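Local coordinates for putative GGDEF domain protein (Pseudomonas aeruginosa, PDB 7E6G) that probably catalyses the condensation of two GTP molecules into cyclic di-GMP, with magnesium as cofactor, at residues A[134-139]-A[184-189]; A[225-230]-A[256-261]; A[110-115]-A[177-182]. One frame throughout, in Å; residues are numbered along the deposited sequence.

Contact 1. Residues A[134-139]-A[184-189]; sequences VLAMLD and FLLLLP. With MG (magnesium ion), chain G.
V134 to L138 pair with L188 to F184 in antiparallel register. The two strand segments run at 162° to each other, with axes 4.7 Å apart at closest. V134 with L188, A136 with L186 and L138 with F184 are the hydrogen-bonded pairs. Each exchanges two N-H...O=C bonds; the A136 pair has L186 N to A136 O at 2.7 Å. L135 with L187 and M137 with L185 are the non-hydrogen-bonded pairs.

M137 can be followed outward. Its CB lies 4.1 Å from L185 CD1. CG is anti to the backbone N (chi1 -161°) and passes 3.9 Å from F184 O. Beyond SD the chain bends (chi3 -79°), and CE comes back to 4.1 Å from L185 CD1. CE thus meets the same methyl that CB meets. CE also packs on the indole of W179. L185 CD1 also packs on L135 CG, while L135 CD1 meets L187 CD1 at 3.6 Å.

These are neighbouring inner strands of the GGDEF-domain sheet. Strand 183-188 leaves the GGEEF turn, and strand 134-140 delivers D139 to the magnesium ion. D139 OD1 binds the metal at 2.4 Å and also accepts from K251, while OD2 makes a salt bridge to R213 of the second subunit.

The face with L135 and M137 packs against helix 236-252. On the other face V134 CG2 nestles against L188 CG, at 3.6 Å, and A136 CB meets L186 CB. Helix 193-208 covers these four residues. L138 CD2 reaches F184 CD1 at an oblique angle to the ring, where helix 152-168 packs on both.

Contact 2. Residues A[225-230]-A[256-261]; sequences VGVTEH and DKCVFA
V225, G226 and V227 form a parallel strand pairing with C258, V259 and F260, at the margin of the domain's mixed sheet. The second strand is short and is the outermost on this side within the chain. The segments' axes approach to 4.8 Å and their directions differ by 23°. The backbone bonds run in the staggered parallel pattern. V225 N donates to K257 O, and V225 O accepts from V259 N at 3.1 Å. Two residues on, V227 N donates to V259 O at 3.0 Å, and V227 O accepts from A261 N.

V227 and F260 carry the main side-chain contact. They lie side by side and point the same way from the sheet. CG1 of V227 sits between its own backbone N and carbonyl carbon (chi1 47°), and this branch is the one that covers the ring. It stands over the ring centre, 3.3 Å from the centroid and 15° off the normal, a CH-pi contact. V227 CG1 also lies 4.0 Å from C258 SG, so one methyl touches both residues of the edge strand on this face. V225 uses its CG1 as well, against C258 CB at 3.4 Å, with SG also in contact. G226 has no side chain on the opposite face, where V259 projects.

Helix 236-252 links the two strands, making a beta-alpha-beta crossover. It lies against V259, T228 and A261. Helix 193-208 takes the other face, with L200 on V227, R204 on V225 and C258, and L193 on F260. On its far edge strand 223-229 pairs with strand 134-140, through backbone bonds of G226 to M137 and T228 to L135.

Contact 3. Residues A[110-115]-A[177-182]; sequences PNRRML and GRWGGE. With MG (magnesium ion), chain G; G2P (phosphomethylphosphonic acid guanylate ester), chain H.
P110 and G177 bring the two segments together at their backbones, with CA atoms 4.6 Å apart. R178 N donates to P110 O at 3.1 Å, joining R178 of strand 175-178 to the turn before helix 112-128. N111 is the N-cap of that helix; its OD1 accepts from M114 N at 3.3 Å.

R112, in the first turn, lies across W179. NE donates to W179 O at 3.1 Å (163°), with the oxygen in the guanidinium plane. NH2 adds a weak bond to the same oxygen. The guanidinium also lies flat over the indole of this residue, with planes 17° apart. CZ is 3.8 Å from the centroid of the six-membered ring, a cation-pi stack. CG of W179 is anti to its backbone N (chi1 -170°), beside the carbonyl carbon whose oxygen R112 binds. NH1 of R112 makes a salt bridge to E161 of the second subunit, so this guanidinium also joins the two subunits. One helical turn on from N111, L115 CD1 lies 3.5 Å from CA of G177, which has no side chain there.

R178 leads away from the helix to the nucleotide. Its NH2 donates to O6 of the guanine at 2.8 Å and also to G181 O, while NE donates to G180 O. These two backbone bonds hold the guanidinium beside the base. E182 OE2 binds the magnesium ion at 2.0 Å, alongside D139 and V140. The nucleotide analogue supplies two further oxygens. This is the turn of the beta-hairpin that carries the GGDEF signature, here GGEEF at residues 180-184, the active-site motif of diguanylate cyclases.

In the fold
All three contacts draw on one mixed sheet. Contact 1 is its buried middle, almost wholly aliphatic across the strands. Contact 2 lies at one margin and is partly buried, a parallel pairing with one aromatic contact. Contact 3, also only partly buried, lies at the other margin. There a helix start meets a turn, and arginine side chains bond to carbonyl oxygens and the nucleotide and stack on an indole. Contact 1 bridges the others: strand 134-140 is hydrogen-bonded through its backbone to strand 223-229 of contact 2, and strand 183-188 to strand 175-178 of contact 3. Contacts 1 and 3 share the magnesium ion and both reach the second subunit. Contact 2 touches no other chain.

Contact 1. Residues A[134-139]-A[184-189]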
loop_
_atom_site.group_PDB
_atom_site.type_symbol
_atom_site.label_atom_id
_atom_site.label_comp_id
_atom_site.label_asym_id
_atom_site.label_seq_id
_atom_site.Cartn_x
_atom_site.Cartn_y
_atom_site.Cartn_z
ATOM N N VAL A 134 -45.730 8.264 11.725
ATOM C CA VAL A 134 -46.816 7.704 12.520
ATOM C C VAL A 134 -46.275 6.535 13.331
ATOM O O VAL A 134 -45.277 5.900 12.982
ATOM C CB VAL A 134 -48.044 7.290 11.669
ATOM C CG1 VAL A 134 -48.377 8.378 10.636
ATOM C CG2 VAL A 134 -47.835 5.947 11.007
ATOM N N LEU A 135 -46.940 6.284 14.444
ATOM C CA LEU A 135 -46.560 5.281 15.421
ATOM C C LEU A 135 -47.736 4.335 15.596
ATOM O O LEU A 135 -48.855 4.781 15.875
ATOM C CB LEU A 135 -46.225 5.961 16.749
ATOM C CG LEU A 135 -44.982 5.589 17.534
ATOM C CD1 LEU A 135 -43.761 5.634 16.631
ATOM C CD2 LEU A 135 -44.865 6.577 18.678
ATOM N N ALA A 136 -47.500 3.038 15.430
ATOM C CA ALA A 136 -48.525 2.026 15.677
ATOM C C ALA A 136 -48.002 1.056 16.731
ATOM O O ALA A 136 -46.947 0.456 16.552
ATOM C CB ALA A 136 -48.892 1.302 14.380
ATOM N N MET A 137 -48.705 0.927 17.843
ATOM C CA MET A 137 -48.297 0.021 18.908
ATOM C C MET A 137 -49.271 -1.150 18.971
ATOM O O MET A 137 -50.479 -0.966 19.146
ATOM C CB MET A 137 -48.212 0.734 20.256
ATOM C CG MET A 137 -47.369 -0.033 21.287
ATOM S SD MET A 137 -47.323 0.819 22.873
ATOM C CE MET A 137 -46.087 2.089 22.541
ATOM N N LEU A 138 -48.733 -2.344 18.862
ATOM C CA LEU A 138 -49.474 -3.568 18.646
ATOM C C LEU A 138 -49.231 -4.479 19.843
ATOM O O LEU A 138 -48.104 -4.599 20.308
ATOM C CB LEU A 138 -48.990 -4.194 17.333
ATOM C CG LEU A 138 -49.737 -5.291 16.593
ATOM C CD1 LEU A 138 -49.965 -4.888 15.149
ATOM C CD2 LEU A 138 -48.925 -6.586 16.677
ATOM N N ASP A 139 -50.291 -5.087 20.369
ATOM C CA ASP A 139 -50.203 -5.955 21.542
ATOM C C ASP A 139 -51.019 -7.206 21.259
ATOM O O ASP A 139 -52.191 -7.104 20.884
ATOM C CB ASP A 139 -50.719 -5.242 22.802
ATOM C CG ASP A 139 -50.685 -6.122 24.058
ATOM O OD1 ASP A 139 -51.248 -7.243 24.055
ATOM O OD2 ASP A 139 -50.117 -5.674 25.081
ATOM N N PHE A 184 -45.263 -4.770 19.921
ATOM C CA PHE A 184 -44.447 -4.339 18.800
ATOM C C PHE A 184 -44.740 -2.874 18.509
ATOM O O PHE A 184 -45.880 -2.420 18.623
ATOM C CB PHE A 184 -44.718 -5.174 17.539
ATOM C CG PHE A 184 -44.413 -6.651 17.681
ATOM C CD1 PHE A 184 -45.368 -7.530 18.175
ATOM C CD2 PHE A 184 -43.182 -7.163 17.280
ATOM C CE1 PHE A 184 -45.103 -8.870 18.281
ATOM C CE2 PHE A 184 -42.907 -8.523 17.387
ATOM C CZ PHE A 184 -43.869 -9.377 17.889
ATOM N N LEU A 185 -43.712 -2.139 18.125
ATOM C CA LEU A 185 -43.848 -0.734 17.781
ATOM C C LEU A 185 -43.500 -0.572 16.313
ATOM O O LEU A 185 -42.375 -0.876 15.898
ATOM C CB LEU A 185 -42.959 0.147 18.661
ATOM C CG LEU A 185 -43.222 1.637 18.451
ATOM C CD1 LEU A 185 -44.675 2.001 18.705
ATOM C CD2 LEU A 185 -42.318 2.469 19.347
ATOM N N LEU A 186 -44.470 -0.130 15.529
ATOM C CA LEU A 186 -44.279 0.208 14.131
ATOM C C LEU A 186 -43.993 1.706 14.053
ATOM O O LEU A 186 -44.760 2.513 14.590
ATOM C CB LEU A 186 -45.526 -0.157 13.320
ATOM C CG LEU A 186 -45.713 -1.588 12.769
ATOM C CD1 LEU A 186 -45.366 -2.701 13.775
ATOM C CD2 LEU A 186 -47.133 -1.786 12.262
ATOM N N LEU A 187 -42.884 2.070 13.423
ATOM C CA LEU A 187 -42.580 3.451 13.091
ATOM C C LEU A 187 -42.642 3.610 11.577
ATOM O O LEU A 187 -41.867 2.981 10.838
ATOM C CB LEU A 187 -41.213 3.865 13.621
ATOM C CG LEU A 187 -40.767 5.255 13.169
ATOM C CD1 LEU A 187 -41.403 6.316 14.000
ATOM C CD2 LEU A 187 -39.267 5.348 13.307
ATOM N N LEU A 188 -43.579 4.429 11.110
ATOM C CA LEU A 188 -43.614 4.752 9.690
ATOM C C LEU A 188 -43.079 6.164 9.514
ATOM O O LEU A 188 -43.788 7.144 9.809
ATOM C CB LEU A 188 -45.028 4.631 9.114
ATOM C CG LEU A 188 -45.839 3.410 9.529
ATOM C CD1 LEU A 188 -47.105 3.317 8.687
ATOM C CD2 LEU A 188 -45.007 2.161 9.394
ATOM N N PRO A 189 -41.845 6.320 9.056
ATOM C CA PRO A 189 -41.259 7.654 8.946
ATOM C C PRO A 189 -41.771 8.368 7.711
ATOM O O PRO A 189 -42.124 7.749 6.702
ATOM C CB PRO A 189 -39.758 7.367 8.839
ATOM C CG PRO A 189 -39.694 6.038 8.169
ATOM C CD PRO A 189 -40.941 5.270 8.552
HETATM MG MG MG G . -51.265 -9.218 25.351
#

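Contact 2. Residues A[225-230]-A[256-261]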
loop_
_atom_site.group_PDB
_atom_site.type_symbol
_atom_site.label_atom_id
_atom_site.label_comp_id
_atom_site.label_asym_id
_atom_site.label_seq_id
_atom_site.Cartn_x
_atom_site.Cartn_y
_atom_site.Cartn_z
ATOM N N VAL A 225 -54.262 -2.771 18.410
ATOM C CA VAL A 225 -53.254 -1.796 17.997
ATOM C C VAL A 225 -53.793 -0.383 18.154
ATOM O O VAL A 225 -54.937 -0.090 17.801
ATOM C CB VAL A 225 -52.739 -2.066 16.565
ATOM C CG1 VAL A 225 -53.863 -2.316 15.637
ATOM C CG2 VAL A 225 -51.848 -0.898 16.071
ATOM N N GLY A 226 -52.967 0.486 18.721
ATOM C CA GLY A 226 -53.275 1.904 18.848
ATOM C C GLY A 226 -52.305 2.674 17.967
ATOM O O GLY A 226 -51.103 2.402 17.986
ATOM N N VAL A 227 -52.825 3.598 17.167
ATOM C CA VAL A 227 -51.950 4.335 16.265
ATOM C C VAL A 227 -52.177 5.837 16.426
ATOM O O VAL A 227 -53.303 6.287 16.679
ATOM C CB VAL A 227 -52.107 3.860 14.800
ATOM C CG1 VAL A 227 -53.556 3.749 14.415
ATOM C CG2 VAL A 227 -51.336 4.732 13.849
ATOM N N THR A 228 -51.075 6.596 16.362
ATOM C CA THR A 228 -51.099 8.050 16.363
ATOM C C THR A 228 -50.134 8.612 15.336
ATOM O O THR A 228 -49.255 7.927 14.813
ATOM C CB THR A 228 -50.714 8.673 17.709
ATOM O OG1 THR A 228 -51.137 10.042 17.709
ATOM C CG2 THR A 228 -49.202 8.661 17.895
ATOM N N GLU A 229 -50.305 9.902 15.086
ATOM C CA GLU A 229 -49.365 10.692 14.312
ATOM C C GLU A 229 -48.512 11.543 15.240
ATOM O O GLU A 229 -48.970 12.020 16.284
ATOM C CB GLU A 229 -50.087 11.608 13.339
ATOM C CG GLU A 229 -49.202 12.135 12.260
ATOM C CD GLU A 229 -49.969 13.006 11.310
ATOM O OE1 GLU A 229 -49.333 13.661 10.452
ATOM O OE2 GLU A 229 -51.218 13.000 11.398
ATOM N N HIS A 230 -47.266 11.739 14.854
ATOM C CA HIS A 230 -46.431 12.623 15.639
ATOM C C HIS A 230 -46.881 14.075 15.478
ATOM O O HIS A 230 -46.908 14.603 14.361
ATOM C CB HIS A 230 -44.975 12.496 15.243
ATOM C CG HIS A 230 -44.132 13.529 15.900
ATOM N ND1 HIS A 230 -44.013 13.607 17.271
ATOM C CD2 HIS A 230 -43.442 14.576 15.397
ATOM C CE1 HIS A 230 -43.246 14.635 17.581
ATOM N NE2 HIS A 230 -42.885 15.239 16.463
ATOM N N ASP A 256 -58.880 -7.375 18.782
ATOM C CA ASP A 256 -58.839 -7.355 17.317
ATOM C C ASP A 256 -59.307 -6.007 16.779
ATOM O O ASP A 256 -59.901 -5.921 15.703
ATOM C CB ASP A 256 -59.664 -8.492 16.709
ATOM C CG ASP A 256 -59.230 -8.859 15.280
ATOM O OD1 ASP A 256 -58.240 -8.269 14.753
ATOM O OD2 ASP A 256 -59.902 -9.759 14.695
ATOM N N LYS A 257 -59.036 -4.943 17.531
ATOM C CA LYS A 257 -59.443 -3.590 17.195
ATOM C C LYS A 257 -58.202 -2.745 16.950
ATOM O O LYS A 257 -57.096 -3.084 17.380
ATOM C CB LYS A 257 -60.285 -2.954 18.316
ATOM C CG LYS A 257 -61.754 -2.818 18.001
ATOM C CD LYS A 257 -62.515 -4.091 18.348
ATOM C CE LYS A 257 -63.904 -4.133 17.701
ATOM N NZ LYS A 257 -64.745 -2.946 18.086
ATOM N N CYS A 258 -58.404 -1.623 16.270
ATOM C CA CYS A 258 -57.318 -0.694 15.970
ATOM C C CYS A 258 -57.888 0.712 16.093
ATOM O O CYS A 258 -58.649 1.152 15.223
ATOM C CB CYS A 258 -56.751 -0.949 14.584
ATOM S SG CYS A 258 -55.620 0.318 14.026
ATOM N N VAL A 259 -57.543 1.417 17.165
ATOM C CA VAL A 259 -58.091 2.748 17.383
ATOM C C VAL A 259 -57.026 3.797 17.076
ATOM O O VAL A 259 -55.840 3.626 17.383
ATOM C CB VAL A 259 -58.655 2.919 18.803
ATOM C CG1 VAL A 259 -59.428 1.704 19.202
ATOM C CG2 VAL A 259 -57.574 3.235 19.769
ATOM N N PHE A 260 -57.461 4.864 16.414
ATOM C CA PHE A 260 -56.669 6.049 16.139
ATOM C C PHE A 260 -56.976 7.108 17.192
ATOM O O PHE A 260 -58.085 7.172 17.730
ATOM C CB PHE A 260 -56.962 6.592 14.734
ATOM C CG PHE A 260 -56.519 5.673 13.616
ATOM C CD1 PHE A 260 -57.214 4.495 13.346
ATOM C CD2 PHE A 260 -55.412 5.986 12.834
ATOM C CE1 PHE A 260 -56.808 3.639 12.319
ATOM C CE2 PHE A 260 -55.002 5.147 11.803
ATOM C CZ PHE A 260 -55.699 3.968 11.548
ATOM N N ALA A 261 -55.958 7.904 17.518
ATOM C CA ALA A 261 -56.096 9.100 18.340
ATOM C C ALA A 261 -55.890 10.331 17.462
ATOM O O ALA A 261 -54.948 10.375 16.660
ATOM C CB ALA A 261 -55.077 9.095 19.486
#

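Contact 3. Residues A[110-115]-A[177-182]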
loop_
_atom_site.group_PDB
_atom_site.type_symbol
_atom_site.label_atom_id
_atom_site.label_comp_id
_atom_site.label_asym_id
_atom_site.label_seq_id
_atom_site.Cartn_x
_atom_site.Cartn_y
_atom_site.Cartn_z
ATOM N N PRO A 110 -35.709 -5.079 15.286
ATOM C CA PRO A 110 -35.055 -4.081 16.012
ATOM C C PRO A 110 -35.534 -4.016 17.388
ATOM O O PRO A 110 -36.610 -4.153 17.585
ATOM C CB PRO A 110 -35.560 -2.906 15.340
ATOM C CG PRO A 110 -35.687 -3.254 14.017
ATOM C CD PRO A 110 -35.943 -4.635 13.964
ATOM N N ASN A 111 -34.725 -3.718 18.323
ATOM C CA ASN A 111 -35.107 -3.603 19.671
ATOM C C ASN A 111 -35.489 -2.290 20.202
ATOM O O ASN A 111 -35.678 -1.517 19.505
ATOM C CB ASN A 111 -34.131 -4.321 20.511
ATOM C CG ASN A 111 -32.926 -3.627 20.755
ATOM O OD1 ASN A 111 -32.729 -2.614 20.438
ATOM N ND2 ASN A 111 -32.176 -4.204 21.410
ATOM N N ARG A 112 -35.712 -2.155 21.459
ATOM C CA ARG A 112 -36.096 -0.956 22.048
ATOM C C ARG A 112 -35.137 0.115 21.932
ATOM O O ARG A 112 -35.511 1.122 21.737
ATOM C CB ARG A 112 -36.345 -1.164 23.423
ATOM C CG ARG A 112 -37.709 -1.350 23.854
ATOM C CD ARG A 112 -37.864 -0.748 25.172
ATOM N NE ARG A 112 -39.196 -0.892 25.534
ATOM C CZ ARG A 112 -39.879 -0.059 26.167
ATOM N NH1 ARG A 112 -39.390 0.909 26.660
ATOM N NH2 ARG A 112 -41.015 -0.317 26.388
ATOM N N ARG A 113 -33.873 -0.136 22.048
ATOM C CA ARG A 113 -32.868 0.789 21.876
ATOM C C ARG A 113 -32.843 1.283 20.528
ATOM O O ARG A 113 -32.571 2.308 20.422
ATOM C CB ARG A 113 -31.548 0.192 22.281
ATOM C CG ARG A 113 -30.353 1.050 22.083
ATOM C CD ARG A 113 -29.086 0.493 22.550
ATOM N NE ARG A 113 -29.046 0.548 23.977
ATOM C CZ ARG A 113 -29.004 -0.479 24.817
ATOM N NH1 ARG A 113 -28.956 -1.730 24.466
ATOM N NH2 ARG A 113 -29.070 -0.238 26.029
ATOM N N MET A 114 -33.037 0.497 19.518
ATOM C CA MET A 114 -33.060 0.935 18.205
ATOM C C MET A 114 -34.137 1.858 17.859
ATOM O O MET A 114 -34.002 2.661 17.076
ATOM C CB MET A 114 -33.029 -0.169 17.300
ATOM C CG MET A 114 -32.054 0.145 16.318
ATOM S SD MET A 114 -32.435 -0.517 14.804
ATOM C CE MET A 114 -33.838 0.293 14.305
ATOM N N LEU A 115 -35.257 1.589 18.386
ATOM C CA LEU A 115 -36.394 2.302 18.232
ATOM C C LEU A 115 -36.414 3.566 18.807
ATOM O O LEU A 115 -36.879 4.385 18.286
ATOM C CB LEU A 115 -37.521 1.457 18.673
ATOM C CG LEU A 115 -37.929 0.941 17.375
ATOM C CD1 LEU A 115 -37.418 -0.358 16.925
ATOM C CD2 LEU A 115 -39.305 1.102 17.107
ATOM N N GLY A 177 -40.340 -2.844 15.422
ATOM C CA GLY A 177 -39.509 -3.187 16.556
ATOM C C GLY A 177 -40.245 -3.997 17.605
ATOM O O GLY A 177 -41.458 -3.854 17.795
ATOM N N ARG A 178 -39.493 -4.866 18.282
ATOM C CA ARG A 178 -39.984 -5.565 19.459
ATOM C C ARG A 178 -39.973 -4.604 20.645
ATOM O O ARG A 178 -38.919 -4.106 21.040
ATOM C CB ARG A 178 -39.128 -6.799 19.731
ATOM C CG ARG A 178 -39.496 -7.502 21.026
ATOM C CD ARG A 178 -39.479 -8.982 20.848
ATOM N NE ARG A 178 -40.287 -9.671 21.842
ATOM C CZ ARG A 178 -39.965 -10.872 22.305
ATOM N NH1 ARG A 178 -38.863 -11.466 21.861
ATOM N NH2 ARG A 178 -40.716 -11.473 23.213
ATOM N N TRP A 179 -41.147 -4.323 21.199
ATOM C CA TRP A 179 -41.275 -3.283 22.211
ATOM C C TRP A 179 -41.404 -3.855 23.613
ATOM O O TRP A 179 -41.113 -3.152 24.586
ATOM C CB TRP A 179 -42.493 -2.399 21.881
ATOM C CG TRP A 179 -42.669 -1.110 22.672
ATOM C CD1 TRP A 179 -43.721 -0.791 23.510
ATOM C CD2 TRP A 179 -41.812 0.040 22.660
ATOM N NE1 TRP A 179 -43.551 0.472 24.027
ATOM C CE2 TRP A 179 -42.393 1.006 23.516
ATOM C CE3 TRP A 179 -40.608 0.346 22.015
ATOM C CZ2 TRP A 179 -41.795 2.260 23.748
ATOM C CZ3 TRP A 179 -40.018 1.597 22.241
ATOM C CH2 TRP A 179 -40.614 2.535 23.102
ATOM N N GLY A 180 -41.814 -5.110 23.721
ATOM C CA GLY A 180 -42.090 -5.757 24.982
ATOM C C GLY A 180 -42.210 -7.250 24.760
ATOM O O GLY A 180 -41.913 -7.763 23.680
ATOM N N GLY A 181 -42.636 -7.953 25.802
ATOM C CA GLY A 181 -42.783 -9.391 25.679
ATOM C C GLY A 181 -43.609 -9.787 24.471
ATOM O O GLY A 181 -43.223 -10.663 23.693
ATOM N N GLU A 182 -44.754 -9.133 24.291
ATOM C CA GLU A 182 -45.668 -9.420 23.195
ATOM C C GLU A 182 -46.237 -8.114 22.653
ATOM O O GLU A 182 -47.412 -8.023 22.285
ATOM C CB GLU A 182 -46.778 -10.377 23.642
ATOM C CG GLU A 182 -47.109 -10.296 25.137
ATOM C CD GLU A 182 -48.398 -9.518 25.416
ATOM O OE1 GLU A 182 -48.331 -8.461 26.090
ATOM O OE2 GLU A 182 -49.480 -9.962 24.964
HETATM MG MG MG G . -51.265 -9.218 25.351
HETATM P PG G2P H . -54.436 -9.285 26.528
HETATM O O1G G2P H . -53.903 -8.293 25.861
HETATM O O2G G2P H . -55.219 -10.019 25.794
HETATM O O3G G2P H . -54.948 -8.963 27.715
HETATM O O3B G2P H . -53.157 -10.065 26.836
HETATM P PB G2P H . -52.649 -11.432 27.420
HETATM O O1B G2P H . -51.952 -11.882 26.422
HETATM O O2B G2P H . -53.587 -12.247 27.893
HETATM C C3A G2P H . -51.615 -11.208 28.790
HETATM P PA G2P H . -50.389 -10.127 28.904
HETATM O O1A G2P H . -51.079 -9.744 30.049
HETATM O O2A G2P H . -50.685 -9.597 27.600
HETATM O "O5'" G2P H . -49.589 -11.374 28.996
HETATM C "C5'" G2P H . -48.755 -11.850 27.947
HETATM C "C4'" G2P H . -47.887 -12.989 28.381
HETATM O "O4'" G2P H . -46.794 -12.761 27.691
HETATM C "C3'" G2P H . -47.367 -12.736 29.692
HETATM O "O3'" G2P H . -47.848 -13.725 30.516
HETATM C "C2'" G2P H . -45.914 -12.838 29.445
HETATM O "O2'" G2P H . -45.191 -13.509 30.390
HETATM C "C1'" G2P H . -45.891 -13.561 28.225
HETATM N N9 G2P H . -44.663 -13.413 27.540
HETATM C C8 G2P H . -43.984 -12.323 27.677
HETATM N N7 G2P H . -42.895 -12.376 26.979
HETATM C C5 G2P H . -42.864 -13.483 26.377
HETATM C C6 G2P H . -41.994 -13.993 25.543
HETATM O O6 G2P H . -40.993 -13.448 25.204
HETATM N N1 G2P H . -42.232 -15.237 25.020
HETATM C C2 G2P H . -43.345 -15.890 25.398
HETATM N N2 G2P H . -43.541 -16.999 24.910
HETATM N N3 G2P H . -44.185 -15.329 26.252
HETATM C C4 G2P H . -43.971 -14.129 26.721
#